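Local coordinates for protein trehalose-6-phosphate phosphatase (Neosartorya fumigata, PDB 5DXL) that is a phosphatase of the trehalose-phosphatase family in the HAD clan, with an alpha/beta core built on a largely parallel beta-sheet, at residues P4-A9 and W254-P259; L213-D218 and F239-G244. One frame throughout, in Å; residues are numbered along the deposited sequence.

Both contacts involve the same side of the main sheet, contact 2 within it and contact 1 at its edge. Contact 2 pairs strands 211-216 and 238-243, almost wholly buried, with parallel backbone bonds and aliphatic side chains. In contact 1, residues 4-6 meet edge strand 254-256 through a single bridge, A5 with H255, and are partly exposed. Strand 254-256 in turn bonds to strand 238-243, L256 N to T242 O and L256 O to G244 N, so the contacts adjoin, their centres about 9 Å apart. Their chemistry differs accordingly: a regular parallel ladder in contact 2, a single bridge flanked by two aromatic rings in contact 1.

Contact 1: residues P4-A9 and W254-P259; sequences PALDRA and WHLLEP
The carbonyl oxygen of P4 is gripped by the start of strand 254-256: H255 N donates to P4 O at 3.1 Å, and W254 CA makes a CA-H...O contact with it. Two residues on, L6 N gives a straighter bond to H255 O, 2.9 Å long with 160° at the hydrogen. Together these two bonds straddle A5 and make a single bridge between A5 and H255, although the two chain directions lie 81° apart. H255 places CG between its backbone N and carbonyl carbon (chi1 71°), which turns the imidazole to meet A5, whose CA lies over one face, toward the rim, 3.7 Å from the centroid, while ND1 is bonded to T3 OG1. W254 collects contacts from P4 to D7. L6 CD1 lies over one face of the indole, 3.9 Å from the five-membered-ring centroid in a CH-pi contact. A5 O meets the ring edge at CE3, 3.3 Å away, P4 CG approaches CE3 and CZ3, and D7 CB reaches CZ3 at 3.7 Å. L6 CB also packs on L256 CD2 (3.9 Å), and both leucines touch T265 of helix 259-270. D7 then N-caps helix 8-17 through OD1 to K10 N. Two backbone bonds thus set A5 opposite H255, while the indole face and L256 give L6 an apolar seat.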
loop_
_atom_site.group_PDB
_atom_site.type_symbol
_atom_site.label_atom_id
_atom_site.label_comp_id
_atom_site.label_asym_id
_atom_site.label_seq_id
_atom_site.Cartn_x
_atom_site.Cartn_y
_atom_site.Cartn_z
ATOM N N PRO A 4 -6.068 20.086 -6.394
ATOM C CA PRO A 4 -6.883 20.095 -7.607
ATOM C C PRO A 4 -7.130 18.676 -8.101
ATOM O O PRO A 4 -6.370 17.762 -7.768
ATOM C CB PRO A 4 -6.026 20.876 -8.605
ATOM C CG PRO A 4 -4.624 20.630 -8.151
ATOM C CD PRO A 4 -4.672 20.484 -6.656
ATOM N N ALA A 5 -8.190 18.486 -8.873
ATOM C CA ALA A 5 -8.423 17.200 -9.504
ATOM C C ALA A 5 -7.281 16.886 -10.464
ATOM O O ALA A 5 -6.697 17.787 -11.072
ATOM C CB ALA A 5 -9.760 17.198 -10.233
ATOM N N LEU A 6 -6.950 15.602 -10.578
ATOM C CA LEU A 6 -5.911 15.169 -11.498
ATOM C C LEU A 6 -6.110 15.770 -12.888
ATOM O O LEU A 6 -7.177 15.639 -13.477
ATOM C CB LEU A 6 -5.895 13.642 -11.577
ATOM C CG LEU A 6 -4.851 12.999 -12.487
ATOM C CD1 LEU A 6 -3.432 13.361 -12.052
ATOM C CD2 LEU A 6 -5.062 11.488 -12.483
ATOM N N ASP A 7 -5.082 16.452 -13.383
ATOM C CA ASP A 7 -5.113 17.039 -14.720
ATOM C C ASP A 7 -4.928 15.926 -15.752
ATOM O O ASP A 7 -3.809 15.491 -16.014
ATOM C CB ASP A 7 -4.018 18.103 -14.837
ATOM C CG ASP A 7 -4.065 18.873 -16.149
ATOM O OD1 ASP A 7 -4.530 18.327 -17.172
ATOM O OD2 ASP A 7 -3.627 20.041 -16.143
ATOM N N ARG A 8 -6.026 15.451 -16.321
ATOM C CA ARG A 8 -5.965 14.283 -17.191
ATOM C C ARG A 8 -5.172 14.546 -18.466
ATOM O O ARG A 8 -4.512 13.648 -18.984
ATOM C CB ARG A 8 -7.370 13.807 -17.535
ATOM C CG ARG A 8 -8.175 13.396 -16.323
ATOM C CD ARG A 8 -9.192 12.369 -16.737
ATOM N NE ARG A 8 -10.136 12.042 -15.681
ATOM C CZ ARG A 8 -11.120 11.163 -15.830
ATOM N NH1 ARG A 8 -11.271 10.533 -16.992
ATOM N NH2 ARG A 8 -11.950 10.913 -14.825
ATOM N N ALA A 9 -5.216 15.781 -18.959
ATOM C CA ALA A 9 -4.428 16.128 -20.140
ATOM C C ALA A 9 -2.927 16.041 -19.852
ATOM O O ALA A 9 -2.169 15.483 -20.654
ATOM C CB ALA A 9 -4.797 17.523 -20.641
ATOM N N TRP A 254 -2.744 15.572 -6.158
ATOM C CA TRP A 254 -3.963 15.563 -6.951
ATOM C C TRP A 254 -5.006 14.707 -6.267
ATOM O O TRP A 254 -4.666 13.921 -5.390
ATOM C CB TRP A 254 -3.726 14.964 -8.340
ATOM C CG TRP A 254 -2.552 15.479 -9.109
ATOM C CD1 TRP A 254 -1.294 14.947 -9.150
ATOM C CD2 TRP A 254 -2.545 16.599 -9.998
ATOM N NE1 TRP A 254 -0.498 15.675 -10.010
ATOM C CE2 TRP A 254 -1.242 16.701 -10.531
ATOM C CE3 TRP A 254 -3.510 17.540 -10.377
ATOM C CZ2 TRP A 254 -0.883 17.699 -11.433
ATOM C CZ3 TRP A 254 -3.155 18.523 -11.279
ATOM C CH2 TRP A 254 -1.853 18.599 -11.793
ATOM N N HIS A 255 -6.263 14.816 -6.694
ATOM C CA HIS A 255 -7.268 13.853 -6.260
ATOM C C HIS A 255 -8.111 13.383 -7.439
ATOM O O HIS A 255 -8.164 14.047 -8.481
ATOM C CB HIS A 255 -8.188 14.444 -5.175
ATOM C CG HIS A 255 -9.127 15.481 -5.704
ATOM N ND1 HIS A 255 -8.773 16.809 -5.837
ATOM C CD2 HIS A 255 -10.388 15.373 -6.184
ATOM C CE1 HIS A 255 -9.786 17.475 -6.369
ATOM N NE2 HIS A 255 -10.775 16.627 -6.590
ATOM N N LEU A 256 -8.743 12.227 -7.271
ATOM C CA LEU A 256 -9.881 11.797 -8.087
ATOM C C LEU A 256 -11.016 11.517 -7.103
ATOM O O LEU A 256 -10.771 11.006 -6.011
ATOM C CB LEU A 256 -9.542 10.557 -8.919
ATOM C CG LEU A 256 -8.580 10.783 -10.085
ATOM C CD1 LEU A 256 -8.129 9.449 -10.698
ATOM C CD2 LEU A 256 -9.240 11.654 -11.145
ATOM N N LEU A 257 -12.251 11.861 -7.453
ATOM C CA LEU A 257 -13.305 11.833 -6.441
ATOM C C LEU A 257 -13.714 10.422 -6.020
ATOM O O LEU A 257 -13.965 10.172 -4.832
ATOM C CB LEU A 257 -14.536 12.605 -6.940
ATOM C CG LEU A 257 -14.367 14.114 -7.050
ATOM C CD1 LEU A 257 -15.618 14.704 -7.674
ATOM C CD2 LEU A 257 -14.088 14.761 -5.691
ATOM N N GLU A 258 -13.801 9.507 -6.984
ATOM C CA GLU A 258 -14.362 8.183 -6.738
ATOM C C GLU A 258 -13.618 7.114 -7.515
ATOM O O GLU A 258 -12.973 7.406 -8.522
ATOM C CB GLU A 258 -15.846 8.131 -7.141
ATOM C CG GLU A 258 -16.746 9.109 -6.407
ATOM C CD GLU A 258 -16.995 8.718 -4.967
ATOM O OE1 GLU A 258 -16.653 7.577 -4.575
ATOM O OE2 GLU A 258 -17.531 9.563 -4.218
ATOM N N PRO A 259 -13.737 5.858 -7.074
ATOM C CA PRO A 259 -13.168 4.769 -7.878
ATOM C C PRO A 259 -13.615 4.788 -9.349
ATOM O O PRO A 259 -12.820 4.428 -10.215
ATOM C CB PRO A 259 -13.673 3.519 -7.150
ATOM C CG PRO A 259 -13.697 3.948 -5.711
ATOM C CD PRO A 259 -14.201 5.388 -5.754
#

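Contact 2: residues L213-D218 and F239-G244; sequences LCLGDD and FSVTVG
Strands 213-216 and 239-243 run parallel, their axes 4.9 Å apart at closest approach and inclined by 15°, with L213 beside F239, C214 beside S240, L215 beside V241 and G216 beside T242. C214 N bonds F239 O (2.9 Å), following a backbone bond between F239 and V212, and the ladder continues with V241 N to C214 O (2.8 Å). G216 N to V241 O is weak at 3.3 Å. On the face that carries L213, L215, F239 and V241, aliphatic groups pack together. L215 CD2 lies against V241 CB at 3.5 Å and also touches CG1, the two side chains side by side and pointing the same way. V241 CG2, beside its own backbone N, meets L213 CD1 at 3.7 Å, and L213 CD1 also packs on F239 CB. W254 and L256 of the next strand continue this apolar layer past V241.

The two strands and helix 222-229 form a beta-alpha-beta unit of the Rossmann-like HAD core. C214 and S240, on the opposite face, pack against that helix, C214 on M224 and L228, S240 on F225 and L228.

At the C-terminal end the pattern turns polar. G216 O accepts V243 N at 2.9 Å, with the donor 43° out of the carbonyl plane, and takes a second, weak bond from T242 OG1 at 3.3 Å. With OG1 anti to the backbone N (chi1 -168°), T242 turns its hydroxyl toward G216 O, though K248 NZ is its stronger partner; NZ also bonds D217 O. The sequence G216-D217-D218 fits the acidic motif IV of HAD proteins, which in relatives borders the active site at these strand ends. D217 packs its CB on V243 CB, while D217 OD1 and D218 OD2 both come close to D26 OD2.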
loop_
_atom_site.group_PDB
_atom_site.type_symbol
_atom_site.label_atom_id
_atom_site.label_comp_id
_atom_site.label_asym_id
_atom_site.label_seq_id
_atom_site.Cartn_x
_atom_site.Cartn_y
_atom_site.Cartn_z
ATOM N N LEU A 213 2.275 6.748 -11.609
ATOM C CA LEU A 213 0.933 7.066 -11.123
ATOM C C LEU A 213 0.657 6.228 -9.897
ATOM O O LEU A 213 0.696 4.993 -9.950
ATOM C CB LEU A 213 -0.122 6.799 -12.193
ATOM C CG LEU A 213 -1.590 6.987 -11.762
ATOM C CD1 LEU A 213 -1.893 8.421 -11.322
ATOM C CD2 LEU A 213 -2.515 6.610 -12.915
ATOM N N CYS A 214 0.387 6.904 -8.788
ATOM C CA CYS A 214 0.198 6.239 -7.513
ATOM C C CYS A 214 -1.129 6.677 -6.934
ATOM O O CYS A 214 -1.339 7.869 -6.724
ATOM C CB CYS A 214 1.350 6.582 -6.575
ATOM S SG CYS A 214 1.211 5.940 -4.890
ATOM N N LEU A 215 -2.012 5.711 -6.697
ATOM C CA LEU A 215 -3.397 5.986 -6.305
ATOM C C LEU A 215 -3.790 5.264 -5.027
ATOM O O LEU A 215 -3.524 4.068 -4.868
ATOM C CB LEU A 215 -4.354 5.567 -7.429
ATOM C CG LEU A 215 -4.442 6.540 -8.612
ATOM C CD1 LEU A 215 -4.745 5.793 -9.909
ATOM C CD2 LEU A 215 -5.548 7.538 -8.319
ATOM N N GLY A 216 -4.458 5.984 -4.131
ATOM C CA GLY A 216 -4.907 5.391 -2.881
ATOM C C GLY A 216 -5.871 6.315 -2.165
ATOM O O GLY A 216 -5.814 7.535 -2.338
ATOM N N ASP A 217 -6.744 5.735 -1.345
ATOM C CA ASP A 217 -7.792 6.514 -0.688
ATOM C C ASP A 217 -7.596 6.718 0.803
ATOM O O ASP A 217 -8.243 7.579 1.391
ATOM C CB ASP A 217 -9.146 5.837 -0.884
ATOM C CG ASP A 217 -9.224 4.497 -0.181
ATOM O OD1 ASP A 217 -8.315 3.676 -0.395
ATOM O OD2 ASP A 217 -10.193 4.262 0.572
ATOM N N ASP A 218 -6.739 5.921 1.426
ATOM C CA ASP A 218 -6.759 5.892 2.891
ATOM C C ASP A 218 -5.489 6.406 3.562
ATOM O O ASP A 218 -4.566 6.887 2.907
ATOM C CB ASP A 218 -7.107 4.469 3.379
ATOM C CG ASP A 218 -5.998 3.428 3.145
ATOM O OD1 ASP A 218 -4.807 3.758 2.973
ATOM O OD2 ASP A 218 -6.341 2.229 3.166
ATOM N N PHE A 239 2.801 11.403 -10.379
ATOM C CA PHE A 239 1.433 11.781 -10.078
ATOM C C PHE A 239 0.949 10.970 -8.887
ATOM O O PHE A 239 0.475 9.831 -9.044
ATOM C CB PHE A 239 0.518 11.557 -11.293
ATOM C CG PHE A 239 0.958 12.299 -12.526
ATOM C CD1 PHE A 239 1.929 11.765 -13.360
ATOM C CD2 PHE A 239 0.388 13.515 -12.855
ATOM C CE1 PHE A 239 2.337 12.444 -14.498
ATOM C CE2 PHE A 239 0.786 14.198 -13.996
ATOM C CZ PHE A 239 1.767 13.657 -14.816
ATOM N N SER A 240 1.084 11.558 -7.703
ATOM C CA SER A 240 0.524 11.000 -6.475
ATOM C C SER A 240 -0.889 11.536 -6.329
ATOM O O SER A 240 -1.105 12.752 -6.265
ATOM C CB SER A 240 1.364 11.366 -5.252
ATOM O OG SER A 240 2.613 10.680 -5.258
ATOM N N VAL A 241 -1.848 10.618 -6.298
ATOM C CA VAL A 241 -3.251 10.984 -6.392
ATOM C C VAL A 241 -4.053 10.300 -5.303
ATOM O O VAL A 241 -4.098 9.077 -5.244
ATOM C CB VAL A 241 -3.841 10.580 -7.762
ATOM C CG1 VAL A 241 -5.259 11.131 -7.922
ATOM C CG2 VAL A 241 -2.956 11.036 -8.920
ATOM N N THR A 242 -4.682 11.081 -4.432
ATOM C CA THR A 242 -5.582 10.496 -3.442
ATOM C C THR A 242 -6.985 10.372 -4.015
ATOM O O THR A 242 -7.372 11.123 -4.909
ATOM C CB THR A 242 -5.628 11.324 -2.134
ATOM O OG1 THR A 242 -6.300 10.567 -1.119
ATOM C CG2 THR A 242 -6.353 12.675 -2.336
ATOM N N VAL A 243 -7.732 9.395 -3.524
ATOM C CA VAL A 243 -9.130 9.265 -3.884
ATOM C C VAL A 243 -9.930 9.913 -2.753
ATOM O O VAL A 243 -9.869 9.470 -1.599
ATOM C CB VAL A 243 -9.518 7.801 -4.104
ATOM C CG1 VAL A 243 -11.003 7.672 -4.417
ATOM C CG2 VAL A 243 -8.692 7.236 -5.251
ATOM N N GLY A 244 -10.629 10.994 -3.083
ATOM C CA GLY A 244 -11.338 11.774 -2.083
ATOM C C GLY A 244 -11.597 13.171 -2.611
ATOM O O GLY A 244 -11.381 13.451 -3.800
#